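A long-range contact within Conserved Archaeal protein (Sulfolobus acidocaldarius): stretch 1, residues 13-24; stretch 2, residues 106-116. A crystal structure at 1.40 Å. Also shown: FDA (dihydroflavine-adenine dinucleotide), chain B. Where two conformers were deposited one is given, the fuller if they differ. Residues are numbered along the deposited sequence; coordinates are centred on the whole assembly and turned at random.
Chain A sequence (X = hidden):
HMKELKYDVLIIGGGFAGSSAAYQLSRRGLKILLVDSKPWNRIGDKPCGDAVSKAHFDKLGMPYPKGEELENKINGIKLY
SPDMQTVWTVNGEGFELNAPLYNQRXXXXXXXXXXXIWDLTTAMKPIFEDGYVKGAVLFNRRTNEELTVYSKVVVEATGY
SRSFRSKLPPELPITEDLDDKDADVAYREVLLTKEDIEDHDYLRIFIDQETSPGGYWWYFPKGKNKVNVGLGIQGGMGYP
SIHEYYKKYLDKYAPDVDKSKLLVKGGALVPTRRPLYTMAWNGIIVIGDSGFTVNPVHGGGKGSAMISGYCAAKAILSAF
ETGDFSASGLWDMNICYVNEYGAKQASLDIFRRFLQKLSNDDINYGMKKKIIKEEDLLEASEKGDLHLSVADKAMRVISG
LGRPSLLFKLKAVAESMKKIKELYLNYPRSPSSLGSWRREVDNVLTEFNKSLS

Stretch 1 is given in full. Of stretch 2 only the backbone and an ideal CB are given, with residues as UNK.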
# COMPACT_ATOMS: atom_id res chain seq x y z
N GLY A 13 4.33 15.22 3.16
CA GLY A 13 4.95 13.90 3.14
C GLY A 13 5.65 13.66 1.83
O GLY A 13 5.12 13.97 0.75
N GLY A 14 6.85 13.11 1.91
CA GLY A 14 7.68 12.91 0.74
C GLY A 14 8.14 11.48 0.50
O GLY A 14 9.22 11.28 -0.05
N GLY A 15 7.34 10.50 0.93
CA GLY A 15 7.61 9.10 0.61
C GLY A 15 7.24 8.82 -0.83
O GLY A 15 7.14 9.74 -1.63
N PHE A 16 7.01 7.55 -1.18
CA PHE A 16 6.69 7.26 -2.57
C PHE A 16 5.42 7.98 -3.02
O PHE A 16 5.33 8.40 -4.17
CB PHE A 16 6.53 5.75 -2.80
CG PHE A 16 7.78 5.08 -3.32
CD1 PHE A 16 9.00 5.24 -2.66
CD2 PHE A 16 7.73 4.28 -4.44
CE1 PHE A 16 10.14 4.61 -3.13
CE2 PHE A 16 8.88 3.65 -4.92
CZ PHE A 16 10.08 3.81 -4.25
N ALA A 17 4.45 8.14 -2.12
CA ALA A 17 3.22 8.81 -2.53
C ALA A 17 3.46 10.30 -2.79
O ALA A 17 3.22 10.79 -3.89
CB ALA A 17 2.13 8.61 -1.48
N GLY A 18 3.96 11.02 -1.80
CA GLY A 18 4.17 12.45 -1.95
C GLY A 18 5.17 12.81 -3.03
O GLY A 18 4.98 13.78 -3.78
N SER A 19 6.25 12.03 -3.10
CA SER A 19 7.27 12.30 -4.11
C SER A 19 6.73 12.07 -5.52
O SER A 19 7.08 12.82 -6.44
CB SER A 19 8.55 11.50 -3.87
OG SER A 19 8.34 10.11 -4.07
N SER A 20 5.88 11.07 -5.70
CA SER A 20 5.23 10.82 -6.99
C SER A 20 4.34 11.99 -7.38
O SER A 20 4.36 12.45 -8.52
CB SER A 20 4.39 9.54 -6.95
OG SER A 20 5.23 8.40 -6.97
N ALA A 21 3.56 12.48 -6.43
CA ALA A 21 2.71 13.64 -6.70
C ALA A 21 3.56 14.84 -7.12
O ALA A 21 3.24 15.53 -8.10
CB ALA A 21 1.86 13.97 -5.48
N ALA A 22 4.64 15.09 -6.39
CA ALA A 22 5.53 16.22 -6.69
C ALA A 22 6.11 16.07 -8.09
O ALA A 22 6.12 17.02 -8.88
CB ALA A 22 6.64 16.30 -5.65
N TYR A 23 6.61 14.87 -8.40
CA TYR A 23 7.23 14.65 -9.69
C TYR A 23 6.23 14.84 -10.83
O TYR A 23 6.50 15.53 -11.82
CB TYR A 23 7.87 13.26 -9.75
CG TYR A 23 8.68 13.04 -10.99
CD1 TYR A 23 10.00 13.50 -11.08
CD2 TYR A 23 8.15 12.39 -12.09
CE1 TYR A 23 10.75 13.32 -12.22
CE2 TYR A 23 8.90 12.19 -13.24
CZ TYR A 23 10.20 12.66 -13.29
OH TYR A 23 10.95 12.46 -14.43
N GLN A 24 5.04 14.26 -10.67
CA GLN A 24 4.01 14.33 -11.70
C GLN A 24 3.44 15.74 -11.90
O GLN A 24 2.92 16.04 -12.97
CB GLN A 24 2.89 13.32 -11.40
CG GLN A 24 3.34 11.87 -11.34
CD GLN A 24 3.54 11.23 -12.70
OE1 GLN A 24 3.64 11.91 -13.72
NE2 GLN A 24 3.60 9.91 -12.71
N UNK A 106 14.05 11.01 -6.79
CA UNK A 106 12.78 11.52 -7.31
C UNK A 106 12.52 12.92 -6.78
O UNK A 106 12.20 13.83 -7.53
CB UNK A 106 11.63 10.59 -6.94
N UNK A 107 12.72 13.11 -5.47
CA UNK A 107 12.51 14.43 -4.87
C UNK A 107 13.48 15.47 -5.40
O UNK A 107 13.08 16.59 -5.69
CB UNK A 107 12.64 14.34 -3.35
N UNK A 108 14.76 15.11 -5.54
CA UNK A 108 15.74 16.06 -6.05
C UNK A 108 15.43 16.46 -7.49
O UNK A 108 15.61 17.61 -7.87
CB UNK A 108 17.15 15.47 -5.96
N UNK A 109 14.94 15.51 -8.28
CA UNK A 109 14.57 15.84 -9.65
C UNK A 109 13.32 16.72 -9.70
O UNK A 109 13.27 17.67 -10.46
CB UNK A 109 14.34 14.56 -10.46
N UNK A 110 12.33 16.41 -8.85
CA UNK A 110 11.16 17.28 -8.74
C UNK A 110 11.60 18.70 -8.37
O UNK A 110 11.08 19.69 -8.90
CB UNK A 110 10.18 16.73 -7.70
N UNK A 111 12.55 18.80 -7.45
CA UNK A 111 13.10 20.08 -7.01
C UNK A 111 13.79 20.81 -8.17
O UNK A 111 13.55 22.01 -8.38
CB UNK A 111 14.09 19.87 -5.86
N UNK A 112 14.61 20.10 -8.93
CA UNK A 112 15.24 20.68 -10.12
C UNK A 112 14.18 21.14 -11.12
O UNK A 112 14.41 22.07 -11.89
CB UNK A 112 16.18 19.67 -10.78
N UNK A 113 13.03 20.47 -11.10
CA UNK A 113 11.92 20.76 -12.01
C UNK A 113 10.90 21.73 -11.41
O UNK A 113 9.77 21.82 -11.88
CB UNK A 113 11.22 19.46 -12.40
N UNK A 114 11.30 22.44 -10.36
CA UNK A 114 10.52 23.56 -9.87
C UNK A 114 9.82 23.40 -8.53
O UNK A 114 9.30 24.38 -8.01
CB UNK A 114 9.46 23.90 -10.92
N UNK A 115 9.78 22.19 -7.97
CA UNK A 115 9.10 21.97 -6.69
C UNK A 115 9.99 22.42 -5.54
O UNK A 115 11.18 22.09 -5.51
CB UNK A 115 8.72 20.50 -6.52
N UNK A 116 9.44 23.20 -4.62
CA UNK A 116 10.18 23.58 -3.42
C UNK A 116 10.02 22.49 -2.36
O UNK A 116 8.93 21.94 -2.20
CB UNK A 116 9.70 24.93 -2.89
PA FDA B . 5.48 6.77 3.89
O1A FDA B . 5.18 6.37 5.28
O2A FDA B . 6.62 6.04 3.18
O5B FDA B . 5.82 8.32 3.86
C5B FDA B . 5.07 9.25 4.66
C4B FDA B . 5.94 10.46 4.88
O4B FDA B . 5.16 11.50 5.51
C3B FDA B . 7.16 10.22 5.77
O3B FDA B . 8.37 10.52 5.08
C2B FDA B . 6.89 11.11 7.01
O2B FDA B . 8.08 11.66 7.55
C1B FDA B . 5.99 12.18 6.42
N9A FDA B . 5.09 12.87 7.35
C8A FDA B . 4.11 12.30 8.13
N7A FDA B . 3.40 13.17 8.80
C5A FDA B . 3.94 14.40 8.43
C6A FDA B . 3.59 15.72 8.75
N6A FDA B . 2.55 16.05 9.52
N1A FDA B . 4.29 16.71 8.17
C2A FDA B . 5.32 16.39 7.37
N3A FDA B . 5.71 15.18 6.96
C4A FDA B . 4.96 14.22 7.51
N1 FDA B . 5.28 -2.14 -0.29
C2 FDA B . 5.83 -2.56 -1.48
O2 FDA B . 5.46 -2.09 -2.55
N3 FDA B . 6.82 -3.50 -1.41
C4 FDA B . 7.26 -4.17 -0.28
O4 FDA B . 8.25 -4.89 -0.36
C4X FDA B . 6.62 -3.74 0.90
N5 FDA B . 7.00 -4.30 2.09
C5X FDA B . 6.66 -3.69 3.28
C6 FDA B . 7.26 -4.09 4.47
C7 FDA B . 7.01 -3.43 5.66
C7M FDA B . 7.79 -3.81 6.89
C8 FDA B . 6.08 -2.38 5.69
C8M FDA B . 5.83 -1.60 6.96
C9 FDA B . 5.46 -1.99 4.50
C9A FDA B . 5.75 -2.62 3.30
N10 FDA B . 5.17 -2.23 2.07
C10 FDA B . 5.70 -2.71 0.89
C1' FDA B . 4.23 -1.09 1.99
C2' FDA B . 4.97 0.19 1.55
O2' FDA B . 6.19 0.34 2.28
C3' FDA B . 4.10 1.43 1.81
O3' FDA B . 2.80 1.17 1.30
C4' FDA B . 4.58 2.72 1.14
O4' FDA B . 5.97 2.95 1.38
C5' FDA B . 3.78 3.91 1.60
O5' FDA B . 4.32 5.12 1.04
P FDA B . 3.75 6.53 1.51
O1P FDA B . 4.49 7.56 0.75
O2P FDA B . 2.23 6.57 1.47
O3P FDA B . 4.10 6.62 3.07

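The helix of stretch 1, residues 16-24, runs beside the helix formed by 106-112. No hydrogen bond joins the two stretches directly, so packing and water carry the contact.

Position 106 points its CA-to-CB bond toward stretch 1. The ideal CB lies 4.4 Å from Ser19 OG. A medium apolar side chain would suit. The residue is Val106. Its CG1 lies 3.7 Å from Ser19 O and 4.0 Å from Tyr23 CB.

Position 107 points sideways, with its ideal CB 5.0 Å from Ser19 CB. A flexible apolar chain could bend back to Ser19 and to Gly14, which has no side chain. Leucine or methionine would suit. Leu107 does this with chi1 m and chi2 t: CD2 is 3.6 Å from Ser19 CB, and CD1 is 3.6 Å from Gly14 O.

Position 108 is out of reach, so stretch 1 sets little limit. It is Lys108, which takes no part in the contact.

Position 109 points toward the Tyr23 ring, its ideal CB 4.2 Å from Tyr23 CE1. The hydroxyl lies further out, so a polar chain could share water with it; glutamate, glutamine or an aliphatic chain would fit. The residue is Glu109. One water lies 2.4 Å from Glu109 OE1, to which it donates, and 2.8 Å from Tyr23 OH.

Position 110 faces stretch 1 where the backbones are close: CA of 110 is 4.8 Å from Tyr23 CA. The ideal CB is already 4.1 Å from Ala22 CB and from Tyr23 N. A small residue is favoured, alanine, glycine or serine. Ala110 packs its methyl on that of Ala22.

Positions 111 and 112 are out of reach and tolerate polar chains. They are Gln111 and Asp112.

Position 113 points toward stretch 1, but its ideal CB has no atom there within 5.5 Å. A long chain is needed to reach Tyr23, and its carbonyl invites a donor; arginine, lysine or glutamine qualify. Arg113 places one guanidinium face over Tyr23 CE1, with Arg113 NE 4.0 Å from Tyr23 CE1. Water links the two residues, 2.8 Å from Tyr23 O and, by a weak bond, 2.9 Å from Arg113 NH2.

Position 114 has phi 110° and psi -10°, which calls for glycine. It is Gly114.

Position 115 points toward Ala22, its ideal CB 4.8 Å from Ala22 CB. A branched aliphatic would suit. Val115 CG2 lies 3.7 Å from Ala22 O, and CG1 4.2 Å from Ala22 CB.

Position 116 is out of reach in extended backbone, so stretch 1 does not limit the choice. It is Glu116.

Stretch 2 106-116: VLKEAQDRGVE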
# COMPACT_ATOMS: atom_id res chain seq x y z
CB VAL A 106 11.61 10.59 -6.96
CG1 VAL A 106 10.28 11.21 -7.36
CG2 VAL A 106 11.79 9.24 -7.65
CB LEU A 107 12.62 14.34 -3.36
CG LEU A 107 11.46 13.63 -2.67
CD1 LEU A 107 11.83 13.40 -1.22
CD2 LEU A 107 10.21 14.47 -2.79
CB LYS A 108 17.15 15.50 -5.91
CG LYS A 108 17.63 15.46 -4.45
CD LYS A 108 19.01 14.85 -4.30
CE LYS A 108 19.34 14.61 -2.84
NZ LYS A 108 20.55 13.75 -2.66
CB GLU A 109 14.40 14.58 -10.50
CG GLU A 109 15.74 13.91 -10.75
CD GLU A 109 15.68 12.79 -11.77
OE1 GLU A 109 14.65 12.64 -12.46
OE2 GLU A 109 16.69 12.06 -11.88
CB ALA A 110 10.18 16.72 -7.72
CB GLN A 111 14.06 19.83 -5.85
CG GLN A 111 14.54 21.09 -5.13
CD GLN A 111 15.32 20.72 -3.89
OE1 GLN A 111 16.09 19.76 -3.90
NE2 GLN A 111 15.11 21.45 -2.80
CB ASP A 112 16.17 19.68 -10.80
CG ASP A 112 17.41 19.35 -9.96
OD1 ASP A 112 17.73 20.11 -9.02
OD2 ASP A 112 18.06 18.33 -10.26
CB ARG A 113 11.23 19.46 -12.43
CG ARG A 113 12.11 18.54 -13.27
CD ARG A 113 11.61 17.10 -13.22
NE ARG A 113 10.32 16.91 -13.87
CZ ARG A 113 10.16 16.49 -15.12
NH1 ARG A 113 11.22 16.21 -15.87
NH2 ARG A 113 8.94 16.35 -15.63
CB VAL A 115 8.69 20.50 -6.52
CG1 VAL A 115 8.05 20.26 -5.15
CG2 VAL A 115 7.74 20.09 -7.64
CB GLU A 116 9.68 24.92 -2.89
CG GLU A 116 10.52 25.47 -1.76
CD GLU A 116 10.21 26.91 -1.41
OE1 GLU A 116 9.22 27.46 -1.94
OE2 GLU A 116 10.96 27.50 -0.61
O HOH W 1 6.42 15.32 -14.63
O HOH W 2 13.32 13.83 -14.09
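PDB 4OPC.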